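Local coordinates for transcriptional activator PlcR protein (Bacillus thuringiensis, PDB 3U3W), which activates virulence gene transcription as a quorum-sensing regulator that binds DNA through a helix-turn-helix domain and the signal peptide PapR through a domain of tetratricopeptide-like repeats, at residues V198-A203 and G236-Q241; C245-E250 and D258-A263; G169-G174 and L206-R211; K87-K92 and H273-A278. All blocks are in the same frame, centred on the assembly; numbering follows the deposited sequence.

Contact 1: residues V198-A203 and G236-Q241; sequences VRYNHA and GQLYYQ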
# COMPACT_ATOMS: atom_id res chain seq x y z
N VAL A 198 8.27 -13.12 3.17
CA VAL A 198 9.30 -14.06 2.74
C VAL A 198 10.41 -14.19 3.78
O VAL A 198 10.84 -15.30 4.07
CB VAL A 198 9.96 -13.68 1.38
CG1 VAL A 198 11.01 -14.72 1.00
CG2 VAL A 198 8.92 -13.55 0.30
N ARG A 199 10.87 -13.07 4.33
CA ARG A 199 11.91 -13.16 5.37
C ARG A 199 11.44 -13.93 6.59
O ARG A 199 12.22 -14.65 7.23
CB ARG A 199 12.44 -11.79 5.77
CG ARG A 199 13.21 -11.10 4.67
CD ARG A 199 13.93 -9.85 5.17
NE ARG A 199 14.58 -9.19 4.04
CZ ARG A 199 15.79 -9.50 3.58
NH1 ARG A 199 16.53 -10.44 4.17
NH2 ARG A 199 16.27 -8.85 2.52
N TYR A 200 10.16 -13.82 6.89
CA TYR A 200 9.61 -14.53 8.04
C TYR A 200 9.61 -16.04 7.83
O TYR A 200 9.97 -16.80 8.74
CB TYR A 200 8.20 -14.07 8.32
CG TYR A 200 7.50 -14.86 9.40
CD1 TYR A 200 7.83 -14.69 10.74
CD2 TYR A 200 6.49 -15.76 9.08
CE1 TYR A 200 7.18 -15.39 11.72
CE2 TYR A 200 5.82 -16.47 10.06
CZ TYR A 200 6.16 -16.28 11.38
OH TYR A 200 5.49 -16.98 12.35
N ASN A 201 9.20 -16.46 6.63
CA ASN A 201 9.09 -17.88 6.31
C ASN A 201 10.50 -18.44 6.25
O ASN A 201 10.78 -19.48 6.81
CB ASN A 201 8.37 -18.09 4.97
CG ASN A 201 6.87 -17.79 5.05
OD1 ASN A 201 6.22 -17.97 6.09
ND2 ASN A 201 6.30 -17.33 3.92
N HIS A 202 11.37 -17.69 5.57
CA HIS A 202 12.80 -17.98 5.51
C HIS A 202 13.38 -18.14 6.92
O HIS A 202 14.12 -19.09 7.18
CB HIS A 202 13.51 -16.85 4.76
CG HIS A 202 14.94 -17.14 4.45
ND1 HIS A 202 15.80 -16.18 3.96
CD2 HIS A 202 15.67 -18.27 4.56
CE1 HIS A 202 17.00 -16.71 3.79
NE2 HIS A 202 16.94 -17.98 4.14
N ALA A 203 13.04 -17.22 7.82
CA ALA A 203 13.53 -17.29 9.20
C ALA A 203 13.08 -18.58 9.86
O ALA A 203 13.86 -19.21 10.55
CB ALA A 203 13.09 -16.11 10.00
N GLY A 236 3.66 -9.41 15.01
CA GLY A 236 3.48 -10.31 16.15
C GLY A 236 4.27 -11.61 15.96
O GLY A 236 5.05 -12.00 16.83
N GLN A 237 4.07 -12.25 14.82
CA GLN A 237 4.76 -13.50 14.50
C GLN A 237 6.27 -13.32 14.58
O GLN A 237 6.96 -14.20 15.06
CB GLN A 237 4.36 -14.02 13.11
CG GLN A 237 2.87 -14.32 12.98
CD GLN A 237 2.05 -13.08 12.59
OE1 GLN A 237 2.19 -12.02 13.20
NE2 GLN A 237 1.21 -13.21 11.56
N LEU A 238 6.76 -12.17 14.11
CA LEU A 238 8.19 -11.85 14.09
C LEU A 238 8.78 -11.75 15.49
O LEU A 238 9.80 -12.36 15.77
CB LEU A 238 8.44 -10.56 13.30
CG LEU A 238 8.31 -10.79 11.78
CD1 LEU A 238 8.24 -9.48 10.98
CD2 LEU A 238 9.44 -11.69 11.27
N TYR A 239 8.13 -11.00 16.38
CA TYR A 239 8.54 -10.96 17.77
C TYR A 239 8.55 -12.33 18.42
O TYR A 239 9.41 -12.61 19.23
CB TYR A 239 7.67 -10.02 18.60
CG TYR A 239 8.04 -8.59 18.38
CD1 TYR A 239 9.32 -8.14 18.68
CD2 TYR A 239 7.14 -7.70 17.83
CE1 TYR A 239 9.68 -6.82 18.45
CE2 TYR A 239 7.48 -6.40 17.60
CZ TYR A 239 8.75 -5.96 17.92
OH TYR A 239 9.08 -4.64 17.69
N TYR A 240 7.57 -13.16 18.07
CA TYR A 240 7.50 -14.50 18.60
C TYR A 240 8.74 -15.27 18.10
O TYR A 240 9.51 -15.83 18.89
CB TYR A 240 6.18 -15.19 18.18
CG TYR A 240 6.09 -16.64 18.61
CD1 TYR A 240 5.57 -16.98 19.86
CD2 TYR A 240 6.56 -17.67 17.79
CE1 TYR A 240 5.50 -18.31 20.27
CE2 TYR A 240 6.48 -19.00 18.19
CZ TYR A 240 5.96 -19.31 19.42
OH TYR A 240 5.90 -20.62 19.82
N GLN A 241 8.93 -15.27 16.79
CA GLN A 241 10.10 -15.89 16.20
C GLN A 241 11.42 -15.40 16.80
O GLN A 241 12.36 -16.17 16.96
CB GLN A 241 10.12 -15.68 14.70
CG GLN A 241 11.13 -16.57 14.03
CD GLN A 241 10.86 -18.01 14.36
OE1 GLN A 241 9.74 -18.49 14.19
NE2 GLN A 241 11.87 -18.69 14.89
O HOH W 1 7.02 -18.59 13.82

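Contact 2: residues C245-E250 and D258-A263; sequences CLRKLE and DAYKKA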
# COMPACT_ATOMS: atom_id res chain seq x y z
N CYS A 245 14.38 -17.47 18.70
CA CYS A 245 15.80 -17.41 18.38
C CYS A 245 16.63 -17.03 19.61
O CYS A 245 17.66 -17.63 19.89
CB CYS A 245 16.07 -16.43 17.25
SG CYS A 245 15.49 -16.98 15.67
N LEU A 246 16.14 -16.02 20.33
CA LEU A 246 16.79 -15.54 21.53
C LEU A 246 16.95 -16.64 22.57
O LEU A 246 17.95 -16.68 23.28
CB LEU A 246 16.00 -14.36 22.13
CG LEU A 246 15.98 -13.04 21.33
CD1 LEU A 246 15.37 -11.92 22.15
CD2 LEU A 246 17.37 -12.65 20.86
N ARG A 247 15.97 -17.54 22.64
CA ARG A 247 16.03 -18.66 23.57
C ARG A 247 17.14 -19.64 23.18
O ARG A 247 17.93 -20.05 24.01
CB ARG A 247 14.67 -19.37 23.65
CG ARG A 247 14.44 -20.17 24.93
CD ARG A 247 12.94 -20.25 25.26
NE ARG A 247 12.14 -20.63 24.10
CZ ARG A 247 11.92 -21.88 23.72
NH1 ARG A 247 12.43 -22.89 24.41
NH2 ARG A 247 11.18 -22.13 22.64
N LYS A 248 17.21 -20.00 21.91
CA LYS A 248 18.22 -20.95 21.45
C LYS A 248 19.62 -20.36 21.56
O LYS A 248 20.59 -21.09 21.82
CB LYS A 248 17.96 -21.40 20.01
CG LYS A 248 16.78 -22.31 19.89
CD LYS A 248 16.92 -23.46 20.87
CE LYS A 248 15.62 -24.25 21.00
NZ LYS A 248 15.41 -25.18 19.86
N LEU A 249 19.72 -19.05 21.36
CA LEU A 249 21.02 -18.38 21.38
C LEU A 249 21.45 -18.03 22.81
O LEU A 249 22.51 -17.45 23.01
CB LEU A 249 21.00 -17.14 20.48
CG LEU A 249 20.97 -17.42 18.98
CD1 LEU A 249 20.82 -16.13 18.20
CD2 LEU A 249 22.24 -18.19 18.53
N GLU A 250 20.62 -18.37 23.79
CA GLU A 250 20.96 -18.21 25.20
C GLU A 250 21.14 -16.77 25.66
O GLU A 250 22.02 -16.46 26.46
CB GLU A 250 22.21 -19.04 25.55
CG GLU A 250 21.94 -20.54 25.51
CD GLU A 250 23.17 -21.36 25.82
OE1 GLU A 250 24.08 -21.43 24.96
OE2 GLU A 250 23.24 -21.93 26.93
N ASP A 258 10.82 -10.14 26.83
CA ASP A 258 10.43 -8.95 26.07
C ASP A 258 9.82 -9.31 24.72
O ASP A 258 8.74 -8.84 24.39
CB ASP A 258 11.64 -8.03 25.85
CG ASP A 258 11.26 -6.71 25.20
OD1 ASP A 258 10.54 -5.91 25.84
OD2 ASP A 258 11.68 -6.45 24.06
N ALA A 259 10.53 -10.14 23.96
CA ALA A 259 10.08 -10.47 22.62
C ALA A 259 8.71 -11.12 22.67
O ALA A 259 7.82 -10.74 21.91
CB ALA A 259 11.08 -11.36 21.90
N TYR A 260 8.54 -12.08 23.58
CA TYR A 260 7.26 -12.80 23.69
C TYR A 260 6.11 -11.89 24.14
O TYR A 260 4.96 -12.07 23.71
CB TYR A 260 7.39 -14.01 24.61
CG TYR A 260 8.16 -15.18 24.05
CD1 TYR A 260 7.79 -15.77 22.84
CD2 TYR A 260 9.25 -15.72 24.73
CE1 TYR A 260 8.50 -16.86 22.31
CE2 TYR A 260 9.96 -16.81 24.22
CZ TYR A 260 9.57 -17.37 23.01
OH TYR A 260 10.27 -18.44 22.50
N LYS A 261 6.41 -10.92 25.01
CA LYS A 261 5.41 -9.95 25.45
C LYS A 261 4.93 -9.09 24.29
O LYS A 261 3.73 -8.87 24.11
CB LYS A 261 5.96 -9.07 26.57
CG LYS A 261 6.00 -9.75 27.93
CD LYS A 261 6.85 -8.97 28.93
CE LYS A 261 6.16 -7.68 29.38
NZ LYS A 261 5.93 -6.69 28.28
N LYS A 262 5.88 -8.63 23.48
CA LYS A 262 5.53 -7.87 22.30
C LYS A 262 4.64 -8.69 21.36
O LYS A 262 3.70 -8.15 20.76
CB LYS A 262 6.79 -7.36 21.59
CG LYS A 262 7.51 -6.24 22.34
CD LYS A 262 8.79 -5.85 21.60
CE LYS A 262 9.33 -4.49 22.02
NZ LYS A 262 9.70 -4.43 23.46
N ALA A 263 4.91 -9.99 21.23
CA ALA A 263 4.09 -10.85 20.38
C ALA A 263 2.68 -10.98 20.93
O ALA A 263 1.71 -10.85 20.20
CB ALA A 263 4.72 -12.23 20.21

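Contact 3: residues G169-G174 and L206-R211; sequences GYLKKG and LYLDSR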
# COMPACT_ATOMS: atom_id res chain seq x y z
N GLY A 169 10.45 -31.21 5.65
CA GLY A 169 11.81 -31.72 5.80
C GLY A 169 12.85 -31.28 4.77
O GLY A 169 14.06 -31.44 5.00
N TYR A 170 12.39 -30.74 3.64
CA TYR A 170 13.30 -30.28 2.58
C TYR A 170 13.84 -28.86 2.82
O TYR A 170 13.71 -27.98 1.97
CB TYR A 170 12.59 -30.37 1.23
CG TYR A 170 12.26 -31.78 0.86
CD1 TYR A 170 13.17 -32.56 0.17
CD2 TYR A 170 11.05 -32.35 1.23
CE1 TYR A 170 12.89 -33.87 -0.16
CE2 TYR A 170 10.75 -33.66 0.91
CZ TYR A 170 11.68 -34.42 0.22
OH TYR A 170 11.40 -35.73 -0.12
N LEU A 171 14.46 -28.68 3.98
CA LEU A 171 15.00 -27.39 4.39
C LEU A 171 15.93 -26.76 3.36
O LEU A 171 15.78 -25.59 3.00
CB LEU A 171 15.69 -27.50 5.75
CG LEU A 171 14.68 -27.85 6.85
CD1 LEU A 171 15.35 -28.02 8.19
CD2 LEU A 171 13.62 -26.75 6.93
N LYS A 172 16.87 -27.52 2.84
CA LYS A 172 17.80 -26.96 1.88
C LYS A 172 17.07 -26.44 0.65
O LYS A 172 17.34 -25.34 0.16
CB LYS A 172 18.87 -27.98 1.48
CG LYS A 172 19.89 -27.42 0.50
CD LYS A 172 20.58 -28.52 -0.30
CE LYS A 172 21.91 -28.03 -0.86
NZ LYS A 172 22.88 -27.68 0.24
N LYS A 173 16.13 -27.21 0.14
CA LYS A 173 15.42 -26.77 -1.05
C LYS A 173 14.59 -25.53 -0.73
O LYS A 173 14.51 -24.60 -1.54
CB LYS A 173 14.56 -27.90 -1.60
CG LYS A 173 14.85 -28.27 -3.06
CD LYS A 173 14.08 -29.54 -3.44
CE LYS A 173 14.54 -30.13 -4.77
NZ LYS A 173 13.90 -31.46 -5.04
N GLY A 174 13.99 -25.50 0.46
CA GLY A 174 13.15 -24.39 0.85
C GLY A 174 13.95 -23.12 1.03
O GLY A 174 13.61 -22.06 0.47
N LEU A 206 15.25 -21.44 8.45
CA LEU A 206 16.59 -21.36 9.03
C LEU A 206 16.59 -21.91 10.44
O LEU A 206 17.49 -22.67 10.83
CB LEU A 206 17.13 -19.91 8.99
CG LEU A 206 17.41 -19.39 7.57
CD1 LEU A 206 17.43 -17.88 7.46
CD2 LEU A 206 18.71 -19.98 7.02
N TYR A 207 15.57 -21.53 11.21
CA TYR A 207 15.43 -22.01 12.58
C TYR A 207 15.26 -23.54 12.60
O TYR A 207 15.85 -24.22 13.44
CB TYR A 207 14.26 -21.33 13.27
CG TYR A 207 14.04 -21.71 14.73
CD1 TYR A 207 13.47 -22.95 15.07
CD2 TYR A 207 14.38 -20.83 15.75
CE1 TYR A 207 13.26 -23.29 16.40
CE2 TYR A 207 14.18 -21.17 17.08
CZ TYR A 207 13.62 -22.40 17.40
OH TYR A 207 13.42 -22.71 18.73
N LEU A 208 14.46 -24.08 11.69
CA LEU A 208 14.22 -25.53 11.70
C LEU A 208 15.51 -26.27 11.35
O LEU A 208 15.71 -27.42 11.76
CB LEU A 208 13.09 -25.92 10.73
CG LEU A 208 11.66 -25.55 11.12
CD1 LEU A 208 10.69 -25.85 9.98
CD2 LEU A 208 11.21 -26.27 12.41
N ASP A 209 16.39 -25.59 10.61
CA ASP A 209 17.70 -26.08 10.23
C ASP A 209 18.78 -25.77 11.28
O ASP A 209 19.97 -25.93 11.03
CB ASP A 209 18.11 -25.47 8.88
CG ASP A 209 19.01 -26.39 8.06
OD1 ASP A 209 19.05 -27.60 8.35
OD2 ASP A 209 19.66 -25.89 7.11
N SER A 210 18.35 -25.30 12.44
CA SER A 210 19.24 -25.01 13.57
C SER A 210 20.18 -23.82 13.33
O SER A 210 21.14 -23.64 14.08
CB SER A 210 20.08 -26.25 13.93
OG SER A 210 19.26 -27.35 14.24
N ARG A 211 19.95 -23.05 12.28
CA ARG A 211 20.75 -21.85 12.02
C ARG A 211 20.18 -20.63 12.74
O ARG A 211 19.59 -19.74 12.13
CB ARG A 211 20.81 -21.58 10.52
CG ARG A 211 21.17 -22.80 9.75
CD ARG A 211 21.33 -22.51 8.28
NE ARG A 211 21.54 -23.77 7.57
CZ ARG A 211 22.75 -24.24 7.25
NH1 ARG A 211 23.84 -23.54 7.53
NH2 ARG A 211 22.84 -25.40 6.63

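Contact 4: residues K87-K92 and H273-A278; sequences KQKRYK and HAYKEA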
# COMPACT_ATOMS: atom_id res chain seq x y z
N LYS A 87 -4.80 -14.97 5.53
CA LYS A 87 -4.16 -14.34 6.68
C LYS A 87 -4.67 -14.90 7.99
O LYS A 87 -3.90 -15.12 8.93
CB LYS A 87 -4.39 -12.83 6.65
CG LYS A 87 -3.18 -12.04 6.20
CD LYS A 87 -3.60 -10.76 5.51
CE LYS A 87 -2.56 -9.67 5.67
NZ LYS A 87 -2.97 -8.41 4.99
N GLN A 88 -5.98 -15.11 8.06
CA GLN A 88 -6.59 -15.66 9.25
C GLN A 88 -6.51 -17.21 9.34
O GLN A 88 -6.96 -17.79 10.33
CB GLN A 88 -8.03 -15.17 9.35
CG GLN A 88 -8.18 -13.70 8.95
CD GLN A 88 -9.59 -13.15 9.16
OE1 GLN A 88 -10.57 -13.88 9.06
NE2 GLN A 88 -9.69 -11.86 9.45
N LYS A 89 -5.91 -17.86 8.34
CA LYS A 89 -5.78 -19.33 8.33
C LYS A 89 -7.15 -20.03 8.24
O LYS A 89 -7.33 -21.14 8.72
CB LYS A 89 -5.01 -19.85 9.55
CG LYS A 89 -3.64 -19.22 9.76
CD LYS A 89 -2.74 -19.45 8.55
CE LYS A 89 -1.52 -18.54 8.58
NZ LYS A 89 -1.85 -17.14 8.24
N ARG A 90 -8.11 -19.37 7.62
CA ARG A 90 -9.42 -19.96 7.43
C ARG A 90 -9.48 -20.75 6.11
O ARG A 90 -10.10 -20.36 5.13
CB ARG A 90 -10.50 -18.89 7.56
CG ARG A 90 -10.59 -18.39 9.01
CD ARG A 90 -11.26 -17.02 9.17
NE ARG A 90 -12.62 -17.03 8.63
CZ ARG A 90 -13.42 -15.96 8.58
NH1 ARG A 90 -13.00 -14.78 9.04
NH2 ARG A 90 -14.64 -16.08 8.06
N TYR A 91 -8.81 -21.90 6.12
CA TYR A 91 -8.58 -22.66 4.90
C TYR A 91 -9.79 -23.42 4.38
O TYR A 91 -9.96 -23.56 3.16
CB TYR A 91 -7.35 -23.55 5.05
CG TYR A 91 -6.05 -22.75 5.10
CD1 TYR A 91 -5.56 -22.12 3.95
CD2 TYR A 91 -5.33 -22.62 6.28
CE1 TYR A 91 -4.39 -21.40 3.97
CE2 TYR A 91 -4.14 -21.89 6.32
CZ TYR A 91 -3.68 -21.28 5.16
OH TYR A 91 -2.52 -20.55 5.20
N LYS A 92 -10.62 -23.91 5.30
CA LYS A 92 -11.90 -24.51 4.92
C LYS A 92 -12.72 -23.53 4.05
O LYS A 92 -13.11 -23.86 2.92
CB LYS A 92 -12.72 -24.89 6.16
CG LYS A 92 -13.12 -26.38 6.22
CD LYS A 92 -13.88 -26.84 4.96
CE LYS A 92 -14.24 -28.34 5.03
NZ LYS A 92 -14.82 -28.86 3.74
N HIS A 273 -6.47 -15.35 17.56
CA HIS A 273 -6.77 -16.34 18.60
C HIS A 273 -5.96 -17.63 18.49
O HIS A 273 -5.37 -18.08 19.48
CB HIS A 273 -8.28 -16.63 18.65
CG HIS A 273 -9.12 -15.42 18.90
ND1 HIS A 273 -9.05 -14.71 20.08
CD2 HIS A 273 -10.03 -14.78 18.13
CE1 HIS A 273 -9.89 -13.69 20.02
NE2 HIS A 273 -10.49 -13.71 18.84
N ALA A 274 -5.93 -18.21 17.29
CA ALA A 274 -5.07 -19.36 17.00
C ALA A 274 -3.66 -19.17 17.57
O ALA A 274 -3.23 -19.94 18.44
CB ALA A 274 -5.01 -19.59 15.49
N TYR A 275 -2.95 -18.15 17.08
CA TYR A 275 -1.56 -17.88 17.47
C TYR A 275 -1.35 -17.82 18.98
O TYR A 275 -0.23 -18.03 19.44
CB TYR A 275 -1.07 -16.56 16.85
CG TYR A 275 -1.04 -16.52 15.34
CD1 TYR A 275 -2.17 -16.81 14.59
CD2 TYR A 275 0.11 -16.18 14.66
CE1 TYR A 275 -2.14 -16.77 13.21
CE2 TYR A 275 0.14 -16.14 13.28
CZ TYR A 275 -0.98 -16.44 12.56
OH TYR A 275 -0.91 -16.38 11.18
N LYS A 276 -2.40 -17.51 19.74
CA LYS A 276 -2.26 -17.31 21.18
C LYS A 276 -1.84 -18.59 21.92
O LYS A 276 -1.27 -18.52 23.01
CB LYS A 276 -3.57 -16.80 21.79
CG LYS A 276 -3.94 -15.36 21.44
CD LYS A 276 -5.46 -15.23 21.42
CE LYS A 276 -5.95 -13.79 21.36
NZ LYS A 276 -6.03 -13.16 22.70
N GLU A 277 -2.13 -19.74 21.33
CA GLU A 277 -1.76 -21.02 21.94
C GLU A 277 -0.25 -21.15 22.07
O GLU A 277 0.27 -21.46 23.14
CB GLU A 277 -2.30 -22.21 21.13
CG GLU A 277 -3.67 -22.70 21.57
CD GLU A 277 -4.72 -22.57 20.47
OE1 GLU A 277 -4.53 -23.17 19.38
OE2 GLU A 277 -5.74 -21.87 20.69
N ALA A 278 0.46 -20.90 20.97
CA ALA A 278 1.90 -21.06 20.94
C ALA A 278 2.59 -20.36 22.10
O ALA A 278 3.76 -20.63 22.39
CB ALA A 278 2.45 -20.55 19.62
O HOH W 2 -1.57 -13.82 9.81

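Contact 1: residues V198-A203 and G236-Q241
Tyr200 reaches across from helix 192-208 to Gln237, Leu238 and Gln241 of helix 235-248, within the superhelical array of tetratricopeptide-type helices that makes up the regulatory domain. The two segments run roughly parallel, their axes 28° apart and 10.8 Å at closest approach, and the tyrosine ring lies between them. With CG anti to the backbone N (chi1 174°), the side chain of Tyr200 is directed toward helix 235-248. Its CB lies 4.0 Å from Leu238 CD2, and the same methyl comes closer to the ring at CD1, 3.4 Å away, approaching the edge near the ring plane. Farther out, Tyr200 CE1 is 3.4 Å from Gln237 CB and also lies near Gln241 CB. The phenol end passes across the root of the Gln237 side chain, whose amide plane is turned 71° from the ring. That amide leads away, and its NE2 bonds to an acidic side chain of the bound peptide; Tyr200 also packs against an acidic side chain of that peptide. At the tip of the tyrosine, a water donates one hydrogen bond to Tyr200 OH and another to Gln241 OE1, both 2.7 Å long.

Contact 2: residues C245-E250 and D258-A263
Arg247 and Tyr260 meet through their polar ends, joining the last turn of helix 235-248 to helix 253-269. The NE of Arg247 donates to Tyr260 OH over 3.3 Å, a long but nearly straight bond with an N-H...O angle of 165°. The hydroxyl lies close to the guanidinium plane, at its edge, and the ring is turned 37° from that plane. Arg247 starts with CG anti to the backbone N and bends at chi3, 48°, which brings NE round to the phenol. Tyr260 has its CG beside the backbone N, and its ring extends toward the arginine although its CB does not start in that direction. Glu244, one turn before Arg247, ties the pair together: its OE2 forms a salt bridge with Arg247 NH2 and a hydrogen bond with Tyr260 OH. Apart from this polar pair, Leu246 CD1 rests on Ala259 CB at 4.3 Å, a light apolar touch. A Schellman motif at Glu250 ends helix 235-248, and helix 253-269 follows after a short turn. Helix 212-228 packs on the first of these helices at Cys245 and Lys248, while Leu279 and Lys282 of the C-terminal segment touch Tyr260.

Contact 3: residues G169-G174 and L206-R211
Leu171, in the first turn of helix 171-187, pushes its isobutyl group against the end of helix 192-208. Its CD1 methyl makes the closest approach, 3.6 Å from both Leu208 C and Asp209 N, and therefore sits on the peptide link between these residues. The second methyl, CD2, lies 3.9 Å from Leu208 CB, the two leucine side chains crossing at about a right angle. Asp209 borders the first methyl with its side chain, OD1 being 3.7 Å from Leu171 CD1. Leu171 has CG beside the backbone N and anti to the carbonyl carbon (chi1 -65°), which presents both methyls to the opposite segment. In the next shell, Arg211 grips the carboxylate of Asp209 side-on. Its NE, 2.9 Å from Asp209 OD2, and its NH2 bind that one oxygen from the same face, above the carboxylate plane, while the oxygen itself lies close to the guanidinium plane. This salt bridge braces the aspartate from within its own turn, and Ile175 of helix 171-187 packs against the aspartate as well. Farther out, Leu208 also touches an aromatic side chain of the bound peptide. The backbone under Asp209 is shaped by the end of the helix: Arg211 N bonds to Leu206 O and Ser210 N to Tyr207 O, with Ser210 at positive phi, the signature of a Schellman motif.

Contact 4: residues K87-K92 and H273-A278
Lys89 and Tyr275 touch at their polar ends, and this is the close part of the contact. Lys89 NZ donates to Tyr275 OH over 3.2 Å, at the ring edge near its plane, while Lys89 CE lies 3.4 Å from the same oxygen; the side chains cross at about a right angle. Bends at chi2 and chi4 (-59° and -75°) curl the lysine back over its own turn, where NZ also bonds to Lys87 O at 3.0 Å, from above the carbonyl plane, and to Cys86 O. A water closes the ring of bonds, donating to Lys87 O at 2.8 Å and to Tyr275 OH at 3.0 Å. The bound peptide completes the site with acidic groups, in a salt bridge to Lys89 NZ and a hydrogen bond to Tyr275 OH. NZ thus has four acceptors for three N-H groups, so at least one is shared or weaker. The outer side is looser: exposed Gln88 and Arg90 bond to each other, Arg90 NH1 lying 2.6 Å from Gln88 OE1. The lysine belongs to the Schellman turn linking helix 72-87 to helix 91-102; Tyr275 lies in the segment after helix 253-269, its ring meeting Phe267 of that helix.

How the contacts relate
Contacts 1 and 2 are buried, contact 4 is partly so, and contact 3 lies at the surface. Helix 235-248 serves contacts 1 and 2, which touch where Ala263 packs on Gly236 and Tyr240; helix 192-208 serves contacts 1 and 3, with Gln241 against Tyr207 between them. The chemistry changes with place: an aromatic ring lies between two helices in contact 1, a leucine meets a helix end in contact 3, and phenol hydroxyls accept from basic side chains in contacts 2 and 4. Contact 4 spans the longest stretch of chain, enclosing the other three, and meets contact 1 through Gln237 and Tyr275. Residues of contacts 1, 3 and 4 reach the bound peptide.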